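Local coordinates for PEPTIDE N-myristoyltransferase (PDB 1IIC), which catalyses the transfer of myristate from myristoyl-CoA to the N-terminal glycine of acceptor proteins and peptides, at residues I214-L219 / D377-P382; D350-A355 / D361-L366; V199-L204 / K310-G315. All blocks are in the same frame, centred on the assembly; numbering follows the deposited sequence.

Contact 1 of 3, residues I214-L219 / D377-P382; sequences IAENAL and DLKFGP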
loop_
_atom_site.group_PDB
_atom_site.type_symbol
_atom_site.label_atom_id
_atom_site.label_comp_id
_atom_site.label_asym_id
_atom_site.label_seq_id
_atom_site.Cartn_x
_atom_site.Cartn_y
_atom_site.Cartn_z
ATOM N N ILE A 214 -1.740 14.379 24.946
ATOM C CA ILE A 214 -0.539 13.596 25.187
ATOM C C ILE A 214 -0.846 12.380 26.059
ATOM O O ILE A 214 -0.436 11.264 25.745
ATOM C CB ILE A 214 0.537 14.467 25.861
ATOM C CG1 ILE A 214 0.993 15.558 24.883
ATOM C CG2 ILE A 214 1.703 13.608 26.314
ATOM C CD1 ILE A 214 1.961 16.574 25.480
ATOM N N ALA A 215 -1.574 12.592 27.150
ATOM C CA ALA A 215 -1.922 11.499 28.051
ATOM C C ALA A 215 -2.853 10.512 27.349
ATOM O O ALA A 215 -2.715 9.293 27.484
ATOM C CB ALA A 215 -2.599 12.052 29.305
ATOM N N GLU A 216 -3.801 11.062 26.597
ATOM C CA GLU A 216 -4.781 10.275 25.862
ATOM C C GLU A 216 -4.107 9.341 24.865
ATOM O O GLU A 216 -4.535 8.202 24.683
ATOM C CB GLU A 216 -5.745 11.212 25.129
ATOM C CG GLU A 216 -6.696 10.532 24.139
ATOM C CD GLU A 216 -7.648 9.539 24.798
ATOM O OE1 GLU A 216 -7.835 9.617 26.032
ATOM O OE2 GLU A 216 -8.220 8.688 24.075
ATOM N N ASN A 217 -3.048 9.827 24.229
ATOM C CA ASN A 217 -2.335 9.030 23.234
ATOM C C ASN A 217 -1.076 8.338 23.741
ATOM O O ASN A 217 -0.422 7.613 22.991
ATOM C CB ASN A 217 -2.029 9.904 22.021
ATOM C CG ASN A 217 -3.298 10.380 21.330
ATOM O OD1 ASN A 217 -4.051 9.575 20.783
ATOM N ND2 ASN A 217 -3.555 11.683 21.379
ATOM N N ALA A 218 -0.755 8.552 25.018
ATOM C CA ALA A 218 0.411 7.930 25.644
ATOM C C ALA A 218 0.304 6.409 25.501
ATOM O O ALA A 218 -0.781 5.832 25.629
ATOM C CB ALA A 218 0.482 8.312 27.111
ATOM N N LEU A 219 1.446 5.775 25.251
ATOM C CA LEU A 219 1.521 4.336 25.036
ATOM C C LEU A 219 2.514 3.645 25.966
ATOM O O LEU A 219 3.471 4.257 26.433
ATOM C CB LEU A 219 1.956 4.091 23.590
ATOM C CG LEU A 219 1.102 3.298 22.607
ATOM C CD1 LEU A 219 -0.354 3.633 22.760
ATOM C CD2 LEU A 219 1.601 3.599 21.208
ATOM N N ASP A 377 -11.081 1.368 18.642
ATOM C CA ASP A 377 -10.640 1.037 19.985
ATOM C C ASP A 377 -9.175 1.372 20.229
ATOM O O ASP A 377 -8.787 1.700 21.350
ATOM C CB ASP A 377 -10.881 -0.442 20.265
ATOM C CG ASP A 377 -12.351 -0.799 20.243
ATOM O OD1 ASP A 377 -13.184 0.113 20.443
ATOM O OD2 ASP A 377 -12.681 -1.987 20.037
ATOM N N LEU A 378 -8.366 1.304 19.177
ATOM C CA LEU A 378 -6.945 1.580 19.310
ATOM C C LEU A 378 -6.604 3.018 18.952
ATOM O O LEU A 378 -5.439 3.376 18.783
ATOM C CB LEU A 378 -6.144 0.586 18.463
ATOM C CG LEU A 378 -6.275 -0.849 18.983
ATOM C CD1 LEU A 378 -5.392 -1.791 18.162
ATOM C CD2 LEU A 378 -5.860 -0.887 20.461
ATOM N N LYS A 379 -7.642 3.835 18.831
ATOM C CA LYS A 379 -7.493 5.259 18.562
ATOM C C LYS A 379 -6.936 5.690 17.211
ATOM O O LYS A 379 -6.249 6.708 17.119
ATOM C CB LYS A 379 -6.678 5.894 19.699
ATOM C CG LYS A 379 -7.265 5.554 21.068
ATOM C CD LYS A 379 -6.425 6.062 22.234
ATOM C CE LYS A 379 -7.059 5.618 23.553
ATOM N NZ LYS A 379 -6.183 5.864 24.719
ATOM N N PHE A 380 -7.209 4.916 16.165
ATOM C CA PHE A 380 -6.778 5.322 14.836
ATOM C C PHE A 380 -7.866 6.313 14.459
ATOM O O PHE A 380 -9.007 5.925 14.233
ATOM C CB PHE A 380 -6.789 4.155 13.842
ATOM C CG PHE A 380 -5.646 3.207 14.006
ATOM C CD1 PHE A 380 -5.612 2.310 15.067
ATOM C CD2 PHE A 380 -4.582 3.234 13.115
ATOM C CE1 PHE A 380 -4.523 1.449 15.239
ATOM C CE2 PHE A 380 -3.494 2.382 13.274
ATOM C CZ PHE A 380 -3.460 1.487 14.336
ATOM N N GLY A 381 -7.517 7.594 14.422
ATOM C CA GLY A 381 -8.496 8.614 14.094
ATOM C C GLY A 381 -8.837 8.691 12.620
ATOM O O GLY A 381 -8.003 8.398 11.766
ATOM N N PRO A 382 -10.078 9.086 12.293
ATOM C CA PRO A 382 -10.567 9.216 10.920
ATOM C C PRO A 382 -9.705 10.187 10.123
ATOM O O PRO A 382 -9.552 11.341 10.520
ATOM C CB PRO A 382 -11.982 9.761 11.114
ATOM C CG PRO A 382 -12.378 9.201 12.450
ATOM C CD PRO A 382 -11.133 9.450 13.254
#
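Asn217, near the C-terminal end of helix 210-217, and Lys379, in the loop leading into strand 381-392, bring the two backbones nearest, with 7.9 Å between their CA atoms, so a long side chain has to span the gap. Lys379 does this. Its CB points at the helix, and from CG onward the chain runs extended to the ammonium group. Lys379 NZ donates a hydrogen bond of 2.9 Å to O of Glu216, almost in line with the carbonyl bond (163°). The same nitrogen forms a looser salt bridge, 3.5 Å, with OE2 of Glu216, so one residue receives the lysine through both its backbone and its carboxylate. The glutamate reaches it by a bend: CG lies anti to the backbone N (chi1 171°), and a turn at chi2 of 62° swings the carboxylate back beside the lysine, where OE2 of Glu216 lies 3.3 Å from CE of Lys379. Asn217 adds a loose flank, its OD1 4.5 Å from CD of Lys379. Beside this bridge Arg189 of strand 182-190 ties the same two segments together, bonding to the carbonyls of Asn217 and Leu378. A lysine donating to a carbonyl near the end of a helix is likely to be favoured by the partial negative charge there; here that pairing fastens a peripheral helix of the C-terminal family region to the loop that enters a strand of the large mixed sheet.

Contact 2 of 3, residues D350-A355 / D361-L366; sequences DACILA and DVFNAL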
loop_
_atom_site.group_PDB
_atom_site.type_symbol
_atom_site.label_atom_id
_atom_site.label_comp_id
_atom_site.label_asym_id
_atom_site.label_seq_id
_atom_site.Cartn_x
_atom_site.Cartn_y
_atom_site.Cartn_z
ATOM N N ASP A 350 0.280 -3.819 20.304
ATOM C CA ASP A 350 1.713 -4.065 20.413
ATOM C C ASP A 350 2.402 -3.508 19.161
ATOM O O ASP A 350 3.540 -3.051 19.217
ATOM C CB ASP A 350 1.985 -5.565 20.534
ATOM C CG ASP A 350 1.721 -6.092 21.939
ATOM O OD1 ASP A 350 1.809 -7.320 22.151
ATOM O OD2 ASP A 350 1.427 -5.268 22.838
ATOM N N ALA A 351 1.704 -3.551 18.031
ATOM C CA ALA A 351 2.260 -3.033 16.790
ATOM C C ALA A 351 2.503 -1.536 16.958
ATOM O O ALA A 351 3.518 -1.030 16.518
ATOM C CB ALA A 351 1.309 -3.289 15.636
ATOM N N CYS A 352 1.574 -0.835 17.605
ATOM C CA CYS A 352 1.734 0.599 17.827
ATOM C C CYS A 352 2.901 0.852 18.768
ATOM O O CYS A 352 3.623 1.854 18.640
ATOM C CB CYS A 352 0.462 1.209 18.428
ATOM S SG CYS A 352 -0.960 1.231 17.334
ATOM N N ILE A 353 3.071 -0.055 19.726
ATOM C CA ILE A 353 4.158 0.048 20.690
ATOM C C ILE A 353 5.481 -0.166 19.970
ATOM O O ILE A 353 6.453 0.559 20.204
ATOM C CB ILE A 353 3.996 -0.995 21.817
ATOM C CG1 ILE A 353 2.849 -0.573 22.735
ATOM C CG2 ILE A 353 5.291 -1.130 22.613
ATOM C CD1 ILE A 353 2.387 -1.668 23.692
ATOM N N LEU A 354 5.520 -1.156 19.086
ATOM C CA LEU A 354 6.740 -1.429 18.339
ATOM C C LEU A 354 7.059 -0.318 17.337
ATOM O O LEU A 354 8.221 0.025 17.142
ATOM C CB LEU A 354 6.623 -2.773 17.621
ATOM C CG LEU A 354 6.668 -3.944 18.591
ATOM C CD1 LEU A 354 6.005 -5.176 17.992
ATOM C CD2 LEU A 354 8.130 -4.209 18.941
ATOM N N ALA A 355 6.030 0.245 16.706
ATOM C CA ALA A 355 6.239 1.326 15.736
ATOM C C ALA A 355 6.716 2.583 16.450
ATOM O O ALA A 355 7.605 3.285 15.965
ATOM C CB ALA A 355 4.948 1.620 14.985
ATOM N N ASP A 361 6.208 8.334 14.261
ATOM C CA ASP A 361 5.499 9.406 14.960
ATOM C C ASP A 361 3.992 9.309 14.875
ATOM O O ASP A 361 3.284 9.875 15.703
ATOM C CB ASP A 361 5.955 10.764 14.422
ATOM C CG ASP A 361 7.352 11.121 14.874
ATOM O OD1 ASP A 361 8.151 11.607 14.041
ATOM O OD2 ASP A 361 7.650 10.916 16.070
ATOM N N VAL A 362 3.509 8.597 13.862
ATOM C CA VAL A 362 2.082 8.398 13.635
ATOM C C VAL A 362 1.994 7.041 12.936
ATOM O O VAL A 362 2.934 6.629 12.251
ATOM C CB VAL A 362 1.492 9.534 12.746
ATOM C CG1 VAL A 362 2.244 9.620 11.443
ATOM C CG2 VAL A 362 0.018 9.301 12.499
ATOM N N PHE A 363 0.888 6.332 13.137
ATOM C CA PHE A 363 0.707 4.996 12.564
ATOM C C PHE A 363 -0.489 5.042 11.594
ATOM O O PHE A 363 -1.591 5.431 11.968
ATOM C CB PHE A 363 0.475 4.023 13.726
ATOM C CG PHE A 363 0.768 2.581 13.412
ATOM C CD1 PHE A 363 1.808 2.221 12.563
ATOM C CD2 PHE A 363 0.031 1.576 14.022
ATOM C CE1 PHE A 363 2.108 0.874 12.325
ATOM C CE2 PHE A 363 0.320 0.231 13.793
ATOM C CZ PHE A 363 1.359 -0.122 12.943
ATOM N N ASN A 364 -0.262 4.656 10.344
ATOM C CA ASN A 364 -1.307 4.706 9.337
ATOM C C ASN A 364 -1.944 3.370 9.039
ATOM O O ASN A 364 -1.269 2.351 8.955
ATOM C CB ASN A 364 -0.749 5.270 8.033
ATOM C CG ASN A 364 -0.433 6.747 8.118
ATOM O OD1 ASN A 364 0.326 7.269 7.307
ATOM N ND2 ASN A 364 -1.028 7.433 9.089
ATOM N N ALA A 365 -3.253 3.377 8.852
ATOM C CA ALA A 365 -3.954 2.146 8.531
ATOM C C ALA A 365 -5.237 2.463 7.804
ATOM O O ALA A 365 -5.895 3.470 8.081
ATOM C CB ALA A 365 -4.254 1.357 9.798
ATOM N N LEU A 366 -5.572 1.596 6.859
ATOM C CA LEU A 366 -6.784 1.728 6.077
ATOM C C LEU A 366 -7.862 0.883 6.739
ATOM O O LEU A 366 -7.581 0.133 7.677
ATOM C CB LEU A 366 -6.530 1.235 4.655
ATOM C CG LEU A 366 -5.645 2.110 3.761
ATOM C CD1 LEU A 366 -5.012 1.256 2.656
ATOM C CD2 LEU A 366 -6.487 3.239 3.161
#
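Phe363 carries this contact: from strand 362-366 its ring goes against helix 350-355 and meets three residues there, Ala351, Cys352 and Ala355. Its CG stands anti to the backbone N (chi1 -159°), which carries the ring off the strand toward the helix. Ala355 sits over one face, its CB 4.0 Å from CE1 of Phe363 and equally near CD1. On the CD2/CE2 side of the ring the cysteine sulfur is the nearest neighbour. Cys352 SG comes within 3.5 Å of CD2 of Phe363 and lies 4.6 Å from the ring centroid, 65° off the normal, an oblique sulfur-aromatic contact. A chi1 of -68° sets that sulfur beside its own backbone N and on the flank of the ring. Ala351, one turn before Ala355, brings its CB to 4.1 Å from CE2 of Phe363, also at a slant. With only methyls on these two helix positions, the axes of the segments come to 9.2 Å, which is consistent with close packing of the ring. Replacing Phe363 with an alanine would probably open a gap between helix and strand, with the sulfur of Cys352 and both methyls losing the ring they share. All four residues are buried. The segments run at 134° to each other, and they belong to the beta-alpha-beta unit made by strand 311-322, helix 334-357 and strand 362-366; strand 182-190 flanks Phe363 and Cys352 through Arg189, while Phe294 and Phe296 of strand 290-303 pack against Ala351 and Ala355.

Contact 3 of 3, residues V199-L204 / K310-G315; sequences VDFTGL and KDLGIG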
loop_
_atom_site.group_PDB
_atom_site.type_symbol
_atom_site.label_atom_id
_atom_site.label_comp_id
_atom_site.label_asym_id
_atom_site.label_seq_id
_atom_site.Cartn_x
_atom_site.Cartn_y
_atom_site.Cartn_z
ATOM N N VAL A 199 4.301 20.031 14.197
ATOM C CA VAL A 199 4.612 20.052 12.764
ATOM C C VAL A 199 3.297 20.131 11.996
ATOM O O VAL A 199 3.224 19.837 10.802
ATOM C CB VAL A 199 5.387 18.796 12.310
ATOM C CG1 VAL A 199 6.673 18.665 13.117
ATOM C CG2 VAL A 199 4.507 17.553 12.445
ATOM N N ASP A 200 2.256 20.513 12.726
ATOM C CA ASP A 200 0.918 20.695 12.189
ATOM C C ASP A 200 0.281 19.506 11.464
ATOM O O ASP A 200 -0.378 19.684 10.439
ATOM C CB ASP A 200 0.910 21.925 11.279
ATOM C CG ASP A 200 -0.477 22.497 11.094
ATOM O OD1 ASP A 200 -1.211 22.577 12.105
ATOM O OD2 ASP A 200 -0.827 22.878 9.951
ATOM N N PHE A 201 0.461 18.299 11.993
ATOM C CA PHE A 201 -0.153 17.130 11.376
ATOM C C PHE A 201 -1.434 16.692 12.083
ATOM O O PHE A 201 -2.186 15.876 11.555
ATOM C CB PHE A 201 0.844 15.970 11.276
ATOM C CG PHE A 201 1.499 15.869 9.922
ATOM C CD1 PHE A 201 2.199 16.949 9.394
ATOM C CD2 PHE A 201 1.363 14.722 9.148
ATOM C CE1 PHE A 201 2.749 16.897 8.110
ATOM C CE2 PHE A 201 1.911 14.663 7.866
ATOM C CZ PHE A 201 2.606 15.762 7.347
ATOM N N THR A 202 -1.677 17.239 13.270
ATOM C CA THR A 202 -2.896 16.948 14.036
ATOM C C THR A 202 -3.309 18.245 14.720
ATOM O O THR A 202 -2.482 19.138 14.920
ATOM C CB THR A 202 -2.682 15.870 15.143
ATOM O OG1 THR A 202 -2.207 14.655 14.556
ATOM C CG2 THR A 202 -4.000 15.570 15.862
ATOM N N GLY A 203 -4.582 18.345 15.090
ATOM C CA GLY A 203 -5.059 19.546 15.746
ATOM C C GLY A 203 -5.214 19.405 17.247
ATOM O O GLY A 203 -4.855 18.386 17.837
ATOM N N LEU A 204 -5.747 20.452 17.864
ATOM C CA LEU A 204 -5.989 20.487 19.299
ATOM C C LEU A 204 -7.439 20.929 19.446
ATOM O O LEU A 204 -7.734 22.123 19.481
ATOM C CB LEU A 204 -5.052 21.498 19.964
ATOM C CG LEU A 204 -5.224 21.795 21.457
ATOM C CD1 LEU A 204 -5.142 20.513 22.278
ATOM C CD2 LEU A 204 -4.139 22.773 21.895
ATOM N N LYS A 310 12.930 18.151 11.390
ATOM C CA LYS A 310 13.143 18.177 9.946
ATOM C C LYS A 310 12.738 16.856 9.302
ATOM O O LYS A 310 12.878 16.683 8.092
ATOM C CB LYS A 310 14.602 18.493 9.609
ATOM C CG LYS A 310 15.035 19.893 10.031
ATOM C CD LYS A 310 16.274 20.353 9.267
ATOM C CE LYS A 310 17.382 19.303 9.294
ATOM N NZ LYS A 310 17.651 18.798 10.674
ATOM N N ASP A 311 12.221 15.941 10.120
ATOM C CA ASP A 311 11.784 14.624 9.659
ATOM C C ASP A 311 10.623 14.127 10.504
ATOM O O ASP A 311 10.548 14.419 11.694
ATOM C CB ASP A 311 12.940 13.627 9.743
ATOM C CG ASP A 311 14.025 13.913 8.720
ATOM O OD1 ASP A 311 13.801 13.636 7.521
ATOM O OD2 ASP A 311 15.095 14.427 9.109
ATOM N N LEU A 312 9.721 13.371 9.883
ATOM C CA LEU A 312 8.562 12.821 10.575
ATOM C C LEU A 312 8.453 11.330 10.283
ATOM O O LEU A 312 8.351 10.936 9.124
ATOM C CB LEU A 312 7.286 13.517 10.100
ATOM C CG LEU A 312 5.971 13.087 10.752
ATOM C CD1 LEU A 312 6.000 13.402 12.240
ATOM C CD2 LEU A 312 4.821 13.822 10.082
ATOM N N GLY A 313 8.479 10.516 11.336
ATOM C CA GLY A 313 8.384 9.076 11.183
ATOM C C GLY A 313 6.964 8.627 10.905
ATOM O O GLY A 313 6.025 8.989 11.615
ATOM N N ILE A 314 6.791 7.835 9.861
ATOM C CA ILE A 314 5.462 7.369 9.508
ATOM C C ILE A 314 5.458 5.866 9.284
ATOM O O ILE A 314 6.108 5.360 8.363
ATOM C CB ILE A 314 4.959 8.084 8.239
ATOM C CG1 ILE A 314 5.028 9.601 8.452
ATOM C CG2 ILE A 314 3.538 7.664 7.944
ATOM C CD1 ILE A 314 4.727 10.427 7.224
ATOM N N GLY A 315 4.741 5.155 10.149
ATOM C CA GLY A 315 4.654 3.717 10.019
ATOM C C GLY A 315 3.326 3.390 9.377
ATOM O O GLY A 315 2.332 4.046 9.682
#
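Leu312 presses a methyl onto the ring of Phe201, and this single CH-pi contact is the heart of the meeting between loop 199-204 and the beginning of strand 311-322. CD2 of the leucine sits 3.7 Å from the centroid of the Phe201 ring and 12° off its normal, which puts the methyl almost squarely over the middle of the face. All six ring carbons are therefore at similar range: Leu312 CD2 lies 3.7 Å from Phe201 CD2 and 4.2 Å from Phe201 CE1, with the others in between. The leucine gets there because its CG stands anti to the backbone N (chi1 -178°), reaching out from the strand; chi2 of 63° then spreads the two methyls so that each finds a different partner. CD1 of Leu312 takes the other one, Val199, whose CG2 approaches to 4.4 Å, a loose apolar touch alongside the ring contact. Leu312 thus gives up the most surface to the pairing, with Phe201 and Val199 sharing the other side.

Val199 and Phe201 can both turn to the same leucine because the chain turns sharply at Asp200. Val199 is the first residue to leave helical geometry after helix 193-198, and Asp200, with positive phi, is the C-prime residue of a Schellman motif. Phe201 N bonds back to Leu196 O in that motif, which brings the phenylalanine round after the helix end. Beyond the contact, the Phe201 ring makes an edge-to-face pair with Phe78 and touches Phe301 of strand 290-303. That strand is the antiparallel neighbour of 311-322, and on the other side of 311-322 lies the parallel strand 362-366; the loop after helix 193-198 thus packs where strand 311-322 begins.

Following the chain from the N terminus, loop 199-204 comes first, then segment 214-219. Contact 3 closes when the chain returns at 310-315, and contact 1 closes much later at 377-382, so these two cross. Contact 2 opens at 350-355 after contact 3 has closed; its short loop ends at 361-366, nested within that of contact 1. The mixed sheet unites them: Asp361 N and Asn364 N probably bond to Gly313 O and Gly315 O, joining contacts 2 and 3 through neighbouring strands, while Phe380 packs on Phe363 and Cys352 to join contacts 1 and 2. Contacts 1 and 3 do not touch.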